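Stk_08120 (Sulfolobus tokodaii str. 7, PDB 2EJX) probably acts as a fatty acid carrier, belonging to a thermoacidophile-specific family of the Bet v 1-like clan. Local coordinates at residues E8-T13 with T95-L100; I34-A39 with F58-K63. One frame throughout, in Å; residues are numbered along the deposited sequence.

How the contacts relate
The two contacts sit toward opposite margins of one seven-stranded antiparallel sheet: contact 1 pairs the outermost strand 7-12 with strand 95-102, and contact 2 joins the approach to the other outermost strand, 38-42, to strand 58-69. Their centres lie about 21 Å apart, on opposite sides of the chain's centre, and along the sequence contact 2 is nested inside the loop that contact 1 closes. They nevertheless meet through apolar side chains, with Ile98 CG2 at 4.2 Å from Ile34 CD1 and Leu100 CD1 at 4.2 Å from Phe35 CE1. Helix 105-137 packs against residues of both, touching Ile11 and Ile98 in contact 1 and Ile34 and Pro36 in contact 2.

Contact 1 of 2, residues E8-T13 with T95-L100; sequences EKEIKT and TLQIIL
Ile11 packs against Leu96 and Ile98 on the buried face, its CB 3.8 Å from Leu96 CD1 and its CD1 3.7 Å from Ile98 CD1, methyl against methyl. Lys9 lies at the margin, its NZ salt-bridged to Asp120 of helix 105-137. The backbones are antiparallel at 160°, held by two hydrogen-bonded pairs, Lys9 with Ile98 and Ile11 with Leu96, the latter with Ile11 N to Leu96 O at 2.9 Å. This joins the chain's first strand to its last, as in the Bet v 1-like helix-grip fold, where a curved antiparallel sheet wraps a long C-terminal helix; here helix 105-137 packs on Ile11 and Ile98, and helix 17-24 on Leu96 and Ile98. On the other face Glu8, Glu10 and Lys12 are exposed, lying over the buried Thr95 and Ile99. Lys12 NZ donates a hydrogen bond to Thr95 OG1 (2.8 Å), which is also hydrogen-bonded to Asp92, and Glu10 CG rests on Thr95 CG2 at 3.5 Å while its carboxylate pairs with Lys91. Gln97, bent at chi2 (72°), brings CD to 3.7 Å from Lys9 O and CG to 3.9 Å from Glu8 OE1. An alanine here, lacking everything beyond CB, would probably leave Lys9 O and the Glu8 carboxylate without that cover and the Glu8 chain freer to turn.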
loop_
_atom_site.group_PDB
_atom_site.type_symbol
_atom_site.label_atom_id
_atom_site.label_comp_id
_atom_site.label_asym_id
_atom_site.label_seq_id
_atom_site.Cartn_x
_atom_site.Cartn_y
_atom_site.Cartn_z
ATOM N N GLU A 8 6.904 -8.893 2.052
ATOM C CA GLU A 8 6.928 -7.865 3.091
ATOM C C GLU A 8 8.171 -7.006 3.091
ATOM O O GLU A 8 9.137 -7.302 2.402
ATOM C CB GLU A 8 6.726 -8.482 4.467
ATOM C CG GLU A 8 7.713 -9.496 4.873
ATOM C CD GLU A 8 7.203 -10.252 6.082
ATOM O OE1 GLU A 8 6.890 -9.602 7.115
ATOM O OE2 GLU A 8 7.091 -11.492 5.991
ATOM N N LYS A 9 8.143 -5.962 3.911
ATOM C CA LYS A 9 9.207 -4.980 3.930
ATOM C C LYS A 9 9.109 -4.222 5.230
ATOM O O LYS A 9 8.040 -3.755 5.586
ATOM C CB LYS A 9 9.042 -3.997 2.731
ATOM C CG LYS A 9 10.213 -2.957 2.624
ATOM C CD LYS A 9 11.411 -3.623 1.922
ATOM C CE LYS A 9 12.667 -2.756 1.991
ATOM N NZ LYS A 9 13.777 -3.567 1.378
ATOM N N GLU A 10 10.244 -4.057 5.917
ATOM C CA GLU A 10 10.337 -3.229 7.086
ATOM C C GLU A 10 10.725 -1.868 6.593
ATOM O O GLU A 10 11.548 -1.770 5.675
ATOM C CB GLU A 10 11.453 -3.760 8.004
ATOM C CG GLU A 10 11.688 -2.896 9.203
ATOM C CD GLU A 10 12.657 -3.515 10.179
ATOM O OE1 GLU A 10 13.853 -3.226 10.067
ATOM O OE2 GLU A 10 12.210 -4.303 11.043
ATOM N N ILE A 11 10.093 -0.834 7.157
ATOM C CA ILE A 11 10.437 0.544 6.851
ATOM C C ILE A 11 10.780 1.252 8.136
ATOM O O ILE A 11 10.005 1.216 9.111
ATOM C CB ILE A 11 9.256 1.254 6.163
ATOM C CG1 ILE A 11 8.931 0.548 4.834
ATOM C CG2 ILE A 11 9.553 2.813 5.953
ATOM C CD1 ILE A 11 7.985 1.298 3.917
ATOM N N LYS A 12 11.915 1.958 8.108
ATOM C CA LYS A 12 12.381 2.797 9.191
ATOM C C LYS A 12 12.076 4.261 8.865
ATOM O O LYS A 12 12.308 4.709 7.736
ATOM C CB LYS A 12 13.891 2.602 9.364
ATOM C CG LYS A 12 14.269 1.171 9.797
ATOM C CD LYS A 12 14.333 1.154 11.347
ATOM C CE LYS A 12 14.510 -0.229 11.932
ATOM N NZ LYS A 12 14.187 -0.200 13.418
ATOM N N THR A 13 11.571 5.002 9.845
ATOM C CA THR A 13 11.204 6.400 9.626
ATOM C C THR A 13 11.536 7.284 10.822
ATOM O O THR A 13 11.433 6.864 11.970
ATOM C CB THR A 13 9.680 6.546 9.274
ATOM O OG1 THR A 13 9.317 7.928 9.119
ATOM C CG2 THR A 13 8.806 5.966 10.381
ATOM N N THR A 95 9.505 2.417 13.233
ATOM C CA THR A 95 9.556 1.248 12.367
ATOM C C THR A 95 8.144 0.745 12.119
ATOM O O THR A 95 7.336 0.663 13.051
ATOM C CB THR A 95 10.367 0.079 13.003
ATOM O OG1 THR A 95 11.513 0.620 13.656
ATOM C CG2 THR A 95 10.824 -0.904 11.953
ATOM N N LEU A 96 7.875 0.391 10.869
ATOM C CA LEU A 96 6.672 -0.297 10.530
ATOM C C LEU A 96 6.962 -1.493 9.638
ATOM O O LEU A 96 8.085 -1.662 9.134
ATOM C CB LEU A 96 5.633 0.651 9.911
ATOM C CG LEU A 96 5.906 1.431 8.631
ATOM C CD1 LEU A 96 5.667 0.635 7.330
ATOM C CD2 LEU A 96 5.049 2.681 8.617
ATOM N N GLN A 97 5.943 -2.334 9.473
ATOM C CA GLN A 97 6.028 -3.478 8.561
ATOM C C GLN A 97 4.874 -3.430 7.595
ATOM O O GLN A 97 3.743 -3.182 8.009
ATOM C CB GLN A 97 5.983 -4.808 9.383
ATOM C CG GLN A 97 6.441 -6.082 8.613
ATOM C CD GLN A 97 7.948 -6.210 8.320
ATOM O OE1 GLN A 97 8.359 -6.980 7.442
ATOM N NE2 GLN A 97 8.757 -5.488 9.048
ATOM N N ILE A 98 5.153 -3.731 6.329
ATOM C CA ILE A 98 4.134 -3.874 5.282
ATOM C C ILE A 98 4.167 -5.328 4.842
ATOM O O ILE A 98 5.255 -5.861 4.550
ATOM C CB ILE A 98 4.426 -2.953 4.067
ATOM C CG1 ILE A 98 4.546 -1.491 4.557
ATOM C CG2 ILE A 98 3.383 -3.157 2.957
ATOM C CD1 ILE A 98 4.758 -0.459 3.433
ATOM N N ILE A 99 2.991 -5.959 4.859
ATOM C CA ILE A 99 2.877 -7.348 4.450
ATOM C C ILE A 99 1.728 -7.413 3.446
ATOM O O ILE A 99 0.606 -7.053 3.786
ATOM C CB ILE A 99 2.496 -8.290 5.630
ATOM C CG1 ILE A 99 3.472 -8.137 6.801
ATOM C CG2 ILE A 99 2.465 -9.739 5.169
ATOM C CD1 ILE A 99 2.881 -7.296 7.957
ATOM N N LEU A 100 2.004 -7.903 2.242
ATOM C CA LEU A 100 0.980 -8.165 1.238
ATOM C C LEU A 100 0.754 -9.669 1.069
ATOM O O LEU A 100 1.696 -10.410 0.704
ATOM C CB LEU A 100 1.372 -7.582 -0.121
ATOM C CG LEU A 100 0.313 -7.722 -1.231
ATOM C CD1 LEU A 100 -1.012 -7.009 -0.912
ATOM C CD2 LEU A 100 0.886 -7.222 -2.591
#

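Contact 2 of 2, residues I34-A39 with F58-K63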
loop_
_atom_site.group_PDB
_atom_site.type_symbol
_atom_site.label_atom_id
_atom_site.label_comp_id
_atom_site.label_asym_id
_atom_site.label_seq_id
_atom_site.Cartn_x
_atom_site.Cartn_y
_atom_site.Cartn_z
ATOM N N ILE A 34 2.238 0.904 -3.935
ATOM C CA ILE A 34 2.625 -0.512 -3.722
ATOM C C ILE A 34 2.219 -1.459 -4.841
ATOM O O ILE A 34 3.012 -2.302 -5.279
ATOM C CB ILE A 34 2.128 -1.025 -2.326
ATOM C CG1 ILE A 34 2.882 -0.296 -1.187
ATOM C CG2 ILE A 34 2.386 -2.552 -2.154
ATOM C CD1 ILE A 34 2.158 -0.348 0.114
ATOM N N PHE A 35 0.992 -1.302 -5.351
ATOM C CA PHE A 35 0.486 -2.229 -6.350
ATOM C C PHE A 35 1.214 -2.036 -7.688
ATOM O O PHE A 35 1.707 -0.938 -7.943
ATOM C CB PHE A 35 -1.037 -2.109 -6.485
ATOM C CG PHE A 35 -1.787 -2.973 -5.506
ATOM C CD1 PHE A 35 -1.516 -2.896 -4.141
ATOM C CD2 PHE A 35 -2.713 -3.906 -5.951
ATOM C CE1 PHE A 35 -2.183 -3.705 -3.218
ATOM C CE2 PHE A 35 -3.384 -4.743 -5.030
ATOM C CZ PHE A 35 -3.131 -4.623 -3.669
ATOM N N PRO A 36 1.331 -3.109 -8.517
ATOM C CA PRO A 36 2.038 -2.941 -9.800
ATOM C C PRO A 36 1.326 -2.045 -10.809
ATOM O O PRO A 36 0.208 -2.358 -11.220
ATOM C CB PRO A 36 2.143 -4.367 -10.375
ATOM C CG PRO A 36 1.636 -5.289 -9.327
ATOM C CD PRO A 36 0.864 -4.505 -8.302
ATOM N N GLY A 37 1.981 -0.960 -11.209
ATOM C CA GLY A 37 1.581 -0.192 -12.405
ATOM C C GLY A 37 0.170 0.378 -12.344
ATOM O O GLY A 37 -0.550 0.350 -13.340
ATOM N N ILE A 38 -0.205 0.919 -11.182
ATOM C CA ILE A 38 -1.517 1.575 -11.005
ATOM C C ILE A 38 -1.654 2.813 -11.902
ATOM O O ILE A 38 -0.807 3.706 -11.867
ATOM C CB ILE A 38 -1.786 1.931 -9.504
ATOM C CG1 ILE A 38 -1.873 0.667 -8.646
ATOM C CG2 ILE A 38 -3.049 2.822 -9.328
ATOM C CD1 ILE A 38 -3.194 -0.108 -8.855
ATOM N N ALA A 39 -2.699 2.849 -12.724
ATOM C CA ALA A 39 -2.907 3.973 -13.649
ATOM C C ALA A 39 -4.224 4.753 -13.406
ATOM O O ALA A 39 -4.429 5.837 -13.984
ATOM C CB ALA A 39 -2.834 3.506 -15.118
ATOM N N PHE A 58 -0.760 -7.959 -18.452
ATOM C CA PHE A 58 -1.941 -8.161 -17.645
ATOM C C PHE A 58 -2.517 -6.922 -16.983
ATOM O O PHE A 58 -2.007 -6.491 -15.973
ATOM C CB PHE A 58 -1.625 -9.201 -16.583
ATOM C CG PHE A 58 -0.971 -10.415 -17.164
ATOM C CD1 PHE A 58 -1.695 -11.243 -18.008
ATOM C CD2 PHE A 58 0.360 -10.696 -16.910
ATOM C CE1 PHE A 58 -1.082 -12.366 -18.593
ATOM C CE2 PHE A 58 0.990 -11.821 -17.493
ATOM C CZ PHE A 58 0.257 -12.636 -18.326
ATOM N N SER A 59 -3.602 -6.404 -17.542
ATOM C CA SER A 59 -4.405 -5.380 -16.874
ATOM C C SER A 59 -5.236 -5.990 -15.768
ATOM O O SER A 59 -5.723 -7.135 -15.868
ATOM C CB SER A 59 -5.338 -4.711 -17.870
ATOM O OG SER A 59 -4.544 -4.053 -18.842
ATOM N N TYR A 60 -5.449 -5.219 -14.703
ATOM C CA TYR A 60 -6.287 -5.699 -13.634
ATOM C C TYR A 60 -7.066 -4.541 -13.038
ATOM O O TYR A 60 -6.666 -3.370 -13.167
ATOM C CB TYR A 60 -5.485 -6.429 -12.547
ATOM C CG TYR A 60 -4.502 -5.544 -11.832
ATOM C CD1 TYR A 60 -4.858 -4.900 -10.641
ATOM C CD2 TYR A 60 -3.239 -5.289 -12.377
ATOM C CE1 TYR A 60 -3.971 -4.061 -9.983
ATOM C CE2 TYR A 60 -2.328 -4.463 -11.721
ATOM C CZ TYR A 60 -2.712 -3.836 -10.530
ATOM O OH TYR A 60 -1.834 -3.010 -9.858
ATOM N N LYS A 61 -8.199 -4.896 -12.455
ATOM C CA LYS A 61 -9.073 -3.964 -11.730
ATOM C C LYS A 61 -9.133 -4.423 -10.301
ATOM O O LYS A 61 -9.533 -5.568 -10.031
ATOM C CB LYS A 61 -10.489 -4.001 -12.296
ATOM C CG LYS A 61 -10.688 -3.155 -13.489
ATOM C CD LYS A 61 -12.057 -3.432 -14.133
ATOM C CE LYS A 61 -13.109 -2.411 -13.730
ATOM N NZ LYS A 61 -13.772 -2.760 -12.449
ATOM N N VAL A 62 -8.748 -3.560 -9.372
ATOM C CA VAL A 62 -8.788 -3.917 -7.971
ATOM C C VAL A 62 -9.691 -2.894 -7.233
ATOM O O VAL A 62 -9.765 -1.710 -7.619
ATOM C CB VAL A 62 -7.351 -4.080 -7.355
ATOM C CG1 VAL A 62 -6.555 -2.814 -7.505
ATOM C CG2 VAL A 62 -7.378 -4.516 -5.907
ATOM N N LYS A 63 -10.428 -3.383 -6.247
ATOM C CA LYS A 63 -11.190 -2.495 -5.350
ATOM C C LYS A 63 -11.169 -3.101 -3.951
ATOM O O LYS A 63 -10.819 -4.260 -3.754
ATOM C CB LYS A 63 -12.638 -2.293 -5.854
ATOM C CG LYS A 63 -13.500 -3.525 -5.660
ATOM C CD LYS A 63 -14.786 -3.360 -6.447
ATOM C CE LYS A 63 -15.840 -4.406 -6.029
ATOM N NZ LYS A 63 -15.658 -5.607 -6.832
#
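Tyr60 is the first residue of segment 58-63 to reach segment 34-39, and it does so with the tip of its ring. Its CG stands between the backbone N and the carbonyl carbon (chi1 64°), and the ring bridges a backbone separation of 9.1 Å between Tyr60 CA and Ile38 CA, as expected with strand 48-55 lying between strands 38-42 and 58-69 in the sheet. Tyr60 OH donates a short hydrogen bond to Pro36 O, at 2.5 Å; the acceptor lies in the plane of the phenol ring, whereas the hydroxyl sits above the carbonyl plane, 37° out of it. Three carbons of segment 34-39 also close on this oxygen: Ile38 CD1 approaches Tyr60 OH to 3.4 Å, Pro36 CD to 3.5 Å and Phe35 CB to 3.6 Å. Asp80 and Arg81 touch the Tyr60 side chain as well. Two residues on, Val62 meets the ring of Phe35, its CG2 at 4.1 Å from Phe35 CE2; Tyr77 of strand 72-79 packs edge-to-face with that ring and also touches Val62. One hydrogen bond thus ties the turn after helix 27-34 to the inner strand, and as donor to a carbonyl the Tyr60 hydroxyl is probably protonated, its proton turned to Pro36 O and its rotation about CZ-OH fixed.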